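Local coordinates for uncharacterized protein (Burkholderia thailandensis, PDB 6AR7), which is of unknown function but is probably an exported helical protein related to the lysozyme inhibitor LprI, at residues A[165-170]-A[219-224]; A[97-102]-A[173-178]. All blocks are in the same frame, centred on the assembly; numbering follows the deposited sequence.

Contact 1. Residues A[165-170]-A[219-224]; sequences NRYYEK and RFSETV
Ser221 and Lys170 contribute the larger shares of this contact, 73 and 44 Å² of the 152 Å² buried in all. On the inner side the buried serine has Leu171 beside it, and Tyr167 approaches its hydroxyl obliquely, with CD1 3.9 Å from Ser221 OG; the Tyr167 side chain also touches Val214 and Leu217. The stronger polar partner of that hydroxyl is the backbone oxygen of Lys218. Two helices of an all-helical bundle, 155-174 and 203-223, meet here nearly parallel: their local axes run at 24° and come no closer than 9.0 Å, a spacing bridged by side chains. The outer side is looser. There the lysine chain leaves its helix with CG anti to the backbone N (chi1 -178°) and stays extended, which lays it alongside the serine: Lys170 CE lies 4.0 Å from Ser221 CB, and Lys170 NZ ends 3.4 Å from Ser221 OG in a weak hydrogen bond. Exposed Glu222 reaches Lys170 NZ merely through its CG, at 4.5 Å. Its carboxylate OE2 stays 5.1 Å from Lys170 NZ, too far for a salt bridge, and makes a long, weak ion pair with Lys218 instead, although the opposite charges may still attract weakly.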
loop_
_atom_site.group_PDB
_atom_site.type_symbol
_atom_site.label_atom_id
_atom_site.label_comp_id
_atom_site.label_asym_id
_atom_site.label_seq_id
_atom_site.Cartn_x
_atom_site.Cartn_y
_atom_site.Cartn_z
ATOM N N ASN A 165 -2.264 3.531 15.816
ATOM C CA ASN A 165 -2.315 4.843 16.448
ATOM C C ASN A 165 -1.134 5.042 17.386
ATOM O O ASN A 165 -0.640 6.166 17.528
ATOM C CB ASN A 165 -3.659 5.035 17.147
ATOM C CG ASN A 165 -4.806 5.147 16.144
ATOM O OD1 ASN A 165 -4.671 5.834 15.124
ATOM N ND2 ASN A 165 -5.922 4.465 16.414
ATOM N N ARG A 166 -0.653 3.961 17.997
ATOM C CA ARG A 166 0.551 4.019 18.820
ATOM C C ARG A 166 1.762 4.452 17.998
ATOM O O ARG A 166 2.501 5.366 18.382
ATOM C CB ARG A 166 0.787 2.657 19.453
ATOM C CG ARG A 166 1.981 2.582 20.334
ATOM C CD ARG A 166 1.844 1.401 21.263
ATOM N NE ARG A 166 2.141 0.124 20.624
ATOM C CZ ARG A 166 3.368 -0.373 20.508
ATOM N NH1 ARG A 166 4.410 0.308 20.977
ATOM N NH2 ARG A 166 3.554 -1.549 19.928
ATOM N N TYR A 167 2.010 3.780 16.880
ATOM C CA TYR A 167 3.146 4.187 16.063
ATOM C C TYR A 167 2.890 5.519 15.368
ATOM O O TYR A 167 3.835 6.285 15.158
ATOM C CB TYR A 167 3.504 3.086 15.061
ATOM C CG TYR A 167 4.222 1.959 15.754
ATOM C CD1 TYR A 167 5.530 2.124 16.200
ATOM C CD2 TYR A 167 3.592 0.735 15.998
ATOM C CE1 TYR A 167 6.202 1.107 16.855
ATOM C CE2 TYR A 167 4.261 -0.294 16.648
ATOM C CZ TYR A 167 5.567 -0.100 17.075
ATOM O OH TYR A 167 6.243 -1.108 17.718
ATOM N N TYR A 168 1.634 5.832 15.029
ATOM C CA TYR A 168 1.339 7.149 14.464
ATOM C C TYR A 168 1.756 8.255 15.424
ATOM O O TYR A 168 2.395 9.239 15.029
ATOM C CB TYR A 168 -0.150 7.270 14.127
ATOM C CG TYR A 168 -0.564 8.649 13.658
ATOM C CD1 TYR A 168 -0.503 8.986 12.320
ATOM C CD2 TYR A 168 -0.989 9.622 14.564
ATOM C CE1 TYR A 168 -0.863 10.249 11.883
ATOM C CE2 TYR A 168 -1.356 10.892 14.140
ATOM C CZ TYR A 168 -1.287 11.195 12.790
ATOM O OH TYR A 168 -1.638 12.448 12.342
ATOM N N GLU A 169 1.411 8.105 16.694
ATOM C CA GLU A 169 1.741 9.142 17.668
ATOM C C GLU A 169 3.243 9.206 17.931
ATOM O O GLU A 169 3.810 10.297 18.048
ATOM C CB GLU A 169 0.962 8.907 18.960
ATOM C CG GLU A 169 -0.520 9.209 18.780
ATOM C CD GLU A 169 -0.778 10.659 18.403
ATOM O OE1 GLU A 169 0.026 11.535 18.798
ATOM O OE2 GLU A 169 -1.763 10.920 17.677
ATOM N N LYS A 170 3.903 8.050 18.034
ATOM C CA LYS A 170 5.355 8.037 18.180
ATOM C C LYS A 170 6.036 8.718 16.990
ATOM O O LYS A 170 6.984 9.487 17.174
ATOM C CB LYS A 170 5.843 6.595 18.355
ATOM C CG LYS A 170 7.347 6.443 18.563
ATOM C CD LYS A 170 7.727 4.984 18.808
ATOM C CE LYS A 170 9.172 4.693 18.402
ATOM N NZ LYS A 170 9.396 3.264 17.997
ATOM N N ARG A 219 8.279 1.714 10.839
ATOM C CA ARG A 219 9.552 1.962 10.185
ATOM C C ARG A 219 9.847 3.447 10.130
ATOM O O ARG A 219 10.977 3.868 10.392
ATOM C CB ARG A 219 9.562 1.359 8.777
ATOM C CG ARG A 219 10.828 1.665 8.027
ATOM C CD ARG A 219 10.927 0.846 6.715
ATOM N NE ARG A 219 10.737 -0.582 6.976
ATOM C CZ ARG A 219 11.670 -1.390 7.472
ATOM N NH1 ARG A 219 12.879 -0.921 7.754
ATOM N NH2 ARG A 219 11.391 -2.671 7.690
ATOM N N PHE A 220 8.838 4.260 9.797
ATOM C CA PHE A 220 9.031 5.704 9.806
ATOM C C PHE A 220 9.508 6.171 11.169
ATOM O O PHE A 220 10.420 6.999 11.274
ATOM C CB PHE A 220 7.729 6.417 9.461
ATOM C CG PHE A 220 7.408 6.440 8.016
ATOM C CD1 PHE A 220 8.400 6.314 7.071
ATOM C CD2 PHE A 220 6.097 6.587 7.597
ATOM C CE1 PHE A 220 8.094 6.363 5.746
ATOM C CE2 PHE A 220 5.782 6.625 6.259
ATOM C CZ PHE A 220 6.781 6.507 5.332
ATOM N N SER A 221 8.857 5.681 12.229
ATOM C CA SER A 221 9.184 6.148 13.569
ATOM C C SER A 221 10.613 5.797 13.943
ATOM O O SER A 221 11.245 6.522 14.717
ATOM C CB SER A 221 8.213 5.559 14.595
ATOM O OG SER A 221 8.498 4.188 14.803
ATOM N N GLU A 222 11.147 4.714 13.379
ATOM C CA GLU A 222 12.527 4.309 13.622
ATOM C C GLU A 222 13.505 4.980 12.675
ATOM O O GLU A 222 14.722 4.851 12.855
ATOM C CB GLU A 222 12.665 2.794 13.478
ATOM C CG GLU A 222 11.842 1.993 14.468
ATOM C CD GLU A 222 11.680 0.542 14.030
ATOM O OE1 GLU A 222 11.866 0.260 12.823
ATOM O OE2 GLU A 222 11.354 -0.314 14.877
ATOM N N THR A 223 13.007 5.712 11.692
ATOM C CA THR A 223 13.840 6.291 10.656
ATOM C C THR A 223 13.968 7.800 10.765
ATOM O O THR A 223 15.076 8.326 10.645
ATOM C CB THR A 223 13.271 5.925 9.275
ATOM O OG1 THR A 223 13.241 4.497 9.126
ATOM C CG2 THR A 223 14.119 6.531 8.174
ATOM N N VAL A 224 12.862 8.510 11.013
ATOM C CA VAL A 224 12.896 9.963 10.964
ATOM C C VAL A 224 13.856 10.483 12.016
ATOM O O VAL A 224 13.991 9.913 13.107
ATOM C CB VAL A 224 11.489 10.565 11.146
ATOM C CG1 VAL A 224 11.026 10.486 12.625
ATOM C CG2 VAL A 224 11.469 12.011 10.639
#

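Contact 2. Residues A[97-102]-A[173-178]; sequences VRAVYE and ARMPAD
The selenomethionine Met175 touches helix 73-101 through its terminal methyl, which meets two neighbouring side chains. Met175 CE stands 4.1 Å from Val100 CG2 and 4.2 Å from Ala99 CB; the two contacts are carbon to carbon and no hydrogen bond joins the segments, so the contact is apolar; all three residues are buried. Val100 offers the branch that lies anti to its own carbonyl carbon, and its side chain crosses that of Met175 at about a right angle. The selenomethionine runs straight as far as the selenium, with chi2 at -177°, then bends at chi3 (88°), and this last turn carries the methyl to its two partners. The backbones remain well apart, the nearest pair of CA atoms, those of Val100 and Met175, being 7.6 Å from each other. Reach therefore comes from the long side chain. In the all-helical fold this is a meeting of helix ends: 97-102 lies at the C-terminal part of helix 73-101, whereas Met175 is the first residue to leave helical geometry after helix 155-174, its psi of 153° opening the turn that leads to helix 180-197. Around the three contacting residues lies a second layer, largely of aliphatic and aromatic side chains with two threonines. Leu183 of helix 180-197 and Val224 pack on Met175, Thr182 lies against Ala99, and Phe220 and Thr223 of helix 203-223 border Val100. Polar links farther out involve residues near the helix ends: Thr103 OG1 hydrogen-bonds to Val100 O and Thr104 OG1 to Tyr101 O near the C-terminal end of helix 73-101, Ser179 OG hydrogen-bonds to Pro176 O in the turn, and Arg174 NH1 makes a weak hydrogen bond to Ser221 O.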
loop_
_atom_site.group_PDB
_atom_site.type_symbol
_atom_site.label_atom_id
_atom_site.label_comp_id
_atom_site.label_asym_id
_atom_site.label_seq_id
_atom_site.Cartn_x
_atom_site.Cartn_y
_atom_site.Cartn_z
ATOM N N VAL A 97 6.849 10.183 2.598
ATOM C CA VAL A 97 8.083 9.427 2.407
ATOM C C VAL A 97 9.268 10.380 2.250
ATOM O O VAL A 97 10.339 10.171 2.832
ATOM C CB VAL A 97 7.930 8.483 1.206
ATOM C CG1 VAL A 97 9.284 7.898 0.810
ATOM C CG2 VAL A 97 6.950 7.378 1.544
ATOM N N ARG A 98 9.100 11.440 1.462
ATOM C CA ARG A 98 10.207 12.375 1.280
ATOM C C ARG A 98 10.548 13.097 2.572
ATOM O O ARG A 98 11.728 13.236 2.916
ATOM C CB ARG A 98 9.889 13.391 0.190
ATOM C CG ARG A 98 11.029 14.396 -0.001
ATOM C CD ARG A 98 10.716 15.429 -1.057
ATOM N NE ARG A 98 9.338 15.897 -0.969
ATOM C CZ ARG A 98 8.374 15.535 -1.811
ATOM N NH1 ARG A 98 8.639 14.701 -2.812
ATOM N NH2 ARG A 98 7.145 16.004 -1.653
ATOM N N ALA A 99 9.534 13.555 3.307
ATOM C CA ALA A 99 9.801 14.265 4.551
ATOM C C ALA A 99 10.558 13.389 5.539
ATOM O O ALA A 99 11.433 13.875 6.257
ATOM C CB ALA A 99 8.490 14.746 5.170
ATOM N N VAL A 100 10.255 12.092 5.589
ATOM C CA VAL A 100 10.974 11.225 6.517
ATOM C C VAL A 100 12.408 11.002 6.043
ATOM O O VAL A 100 13.362 11.167 6.807
ATOM C CB VAL A 100 10.229 9.890 6.713
ATOM C CG1 VAL A 100 11.148 8.864 7.380
ATOM C CG2 VAL A 100 8.977 10.111 7.577
ATOM N N TYR A 101 12.585 10.620 4.781
ATOM C CA TYR A 101 13.908 10.190 4.353
ATOM C C TYR A 101 14.850 11.329 3.991
ATOM O O TYR A 101 16.061 11.096 3.908
ATOM C CB TYR A 101 13.783 9.211 3.190
ATOM C CG TYR A 101 13.374 7.839 3.661
ATOM C CD1 TYR A 101 14.322 6.956 4.167
ATOM C CD2 TYR A 101 12.051 7.428 3.607
ATOM C CE1 TYR A 101 13.960 5.684 4.592
ATOM C CE2 TYR A 101 11.676 6.155 4.029
ATOM C CZ TYR A 101 12.633 5.294 4.514
ATOM O OH TYR A 101 12.268 4.048 4.933
ATOM N N GLU A 102 14.353 12.551 3.810
ATOM C CA GLU A 102 15.283 13.654 3.614
ATOM C C GLU A 102 16.005 14.034 4.902
ATOM O O GLU A 102 16.949 14.824 4.855
ATOM C CB GLU A 102 14.557 14.870 3.037
ATOM C CG GLU A 102 13.625 15.574 4.023
ATOM C CD GLU A 102 13.041 16.860 3.450
ATOM O OE1 GLU A 102 13.419 17.227 2.311
ATOM O OE2 GLU A 102 12.206 17.499 4.134
ATOM N N ALA A 173 5.474 12.604 16.987
ATOM C CA ALA A 173 6.293 13.301 17.974
ATOM C C ALA A 173 7.759 13.380 17.555
ATOM O O ALA A 173 8.456 14.319 17.948
ATOM C CB ALA A 173 6.167 12.633 19.341
ATOM N N ARG A 174 8.256 12.401 16.800
ATOM C CA ARG A 174 9.669 12.390 16.427
ATOM C C ARG A 174 9.964 13.184 15.162
ATOM O O ARG A 174 11.138 13.383 14.832
ATOM C CB ARG A 174 10.166 10.951 16.257
ATOM C CG ARG A 174 10.479 10.257 17.575
ATOM C CD ARG A 174 10.825 8.804 17.360
ATOM N NE ARG A 174 10.969 8.084 18.621
ATOM C CZ ARG A 174 11.794 7.058 18.802
ATOM N NH1 ARG A 174 12.544 6.624 17.797
ATOM N NH2 ARG A 174 11.864 6.460 19.984
HETATM N N MSE A 175 8.944 13.650 14.456
HETATM C CA MSE A 175 9.157 14.391 13.224
HETATM C C MSE A 175 9.405 15.872 13.435
HETATM O O MSE A 175 8.915 16.445 14.407
HETATM C CB MSE A 175 7.960 14.236 12.307
HETATM C CG MSE A 175 7.839 12.877 11.739
HETATM SE SE MSE A 175 6.338 12.933 10.573
HETATM C CE MSE A 175 7.235 13.517 8.943
ATOM N N PRO A 176 10.136 16.492 12.504
ATOM C CA PRO A 176 10.241 17.958 12.508
ATOM C C PRO A 176 8.871 18.600 12.343
ATOM O O PRO A 176 8.022 18.121 11.578
ATOM C CB PRO A 176 11.159 18.264 11.317
ATOM C CG PRO A 176 11.825 16.976 10.972
ATOM C CD PRO A 176 10.845 15.896 11.357
ATOM N N ALA A 177 8.657 19.674 13.111
ATOM C CA ALA A 177 7.375 20.369 13.157
ATOM C C ALA A 177 6.873 20.764 11.776
ATOM O O ALA A 177 5.658 20.830 11.554
ATOM C CB ALA A 177 7.497 21.609 14.045
ATOM N N ASP A 178 7.780 21.049 10.843
ATOM C CA ASP A 178 7.370 21.476 9.509
ATOM C C ASP A 178 6.577 20.394 8.777
ATOM O O ASP A 178 5.558 20.681 8.133
ATOM C CB ASP A 178 8.607 21.858 8.695
#

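Overall arrangement
From the N terminus, the chain first reaches segment 97-102 at the C-terminal part of helix 73-101, then passes along helix 107-136 to helix 155-174, which carries 165-170 and leads into 173-178. Contact 2 closes there, across 70 intervening residues. Helices 180-197 and 203-223 follow, and contact 1 closes at 219-224 after 48. Because 165-170 lies inside the loop of contact 2 and its partner 219-224 lies beyond it, the two loops cross. Their centres lie about 10 Å apart, and they touch directly: Phe220 CD1 is 3.8 Å from Val100 CG1. Helix 155-174 is joined to helix 203-223 by contact 1, and the residue just after it to helix 73-101 by contact 2.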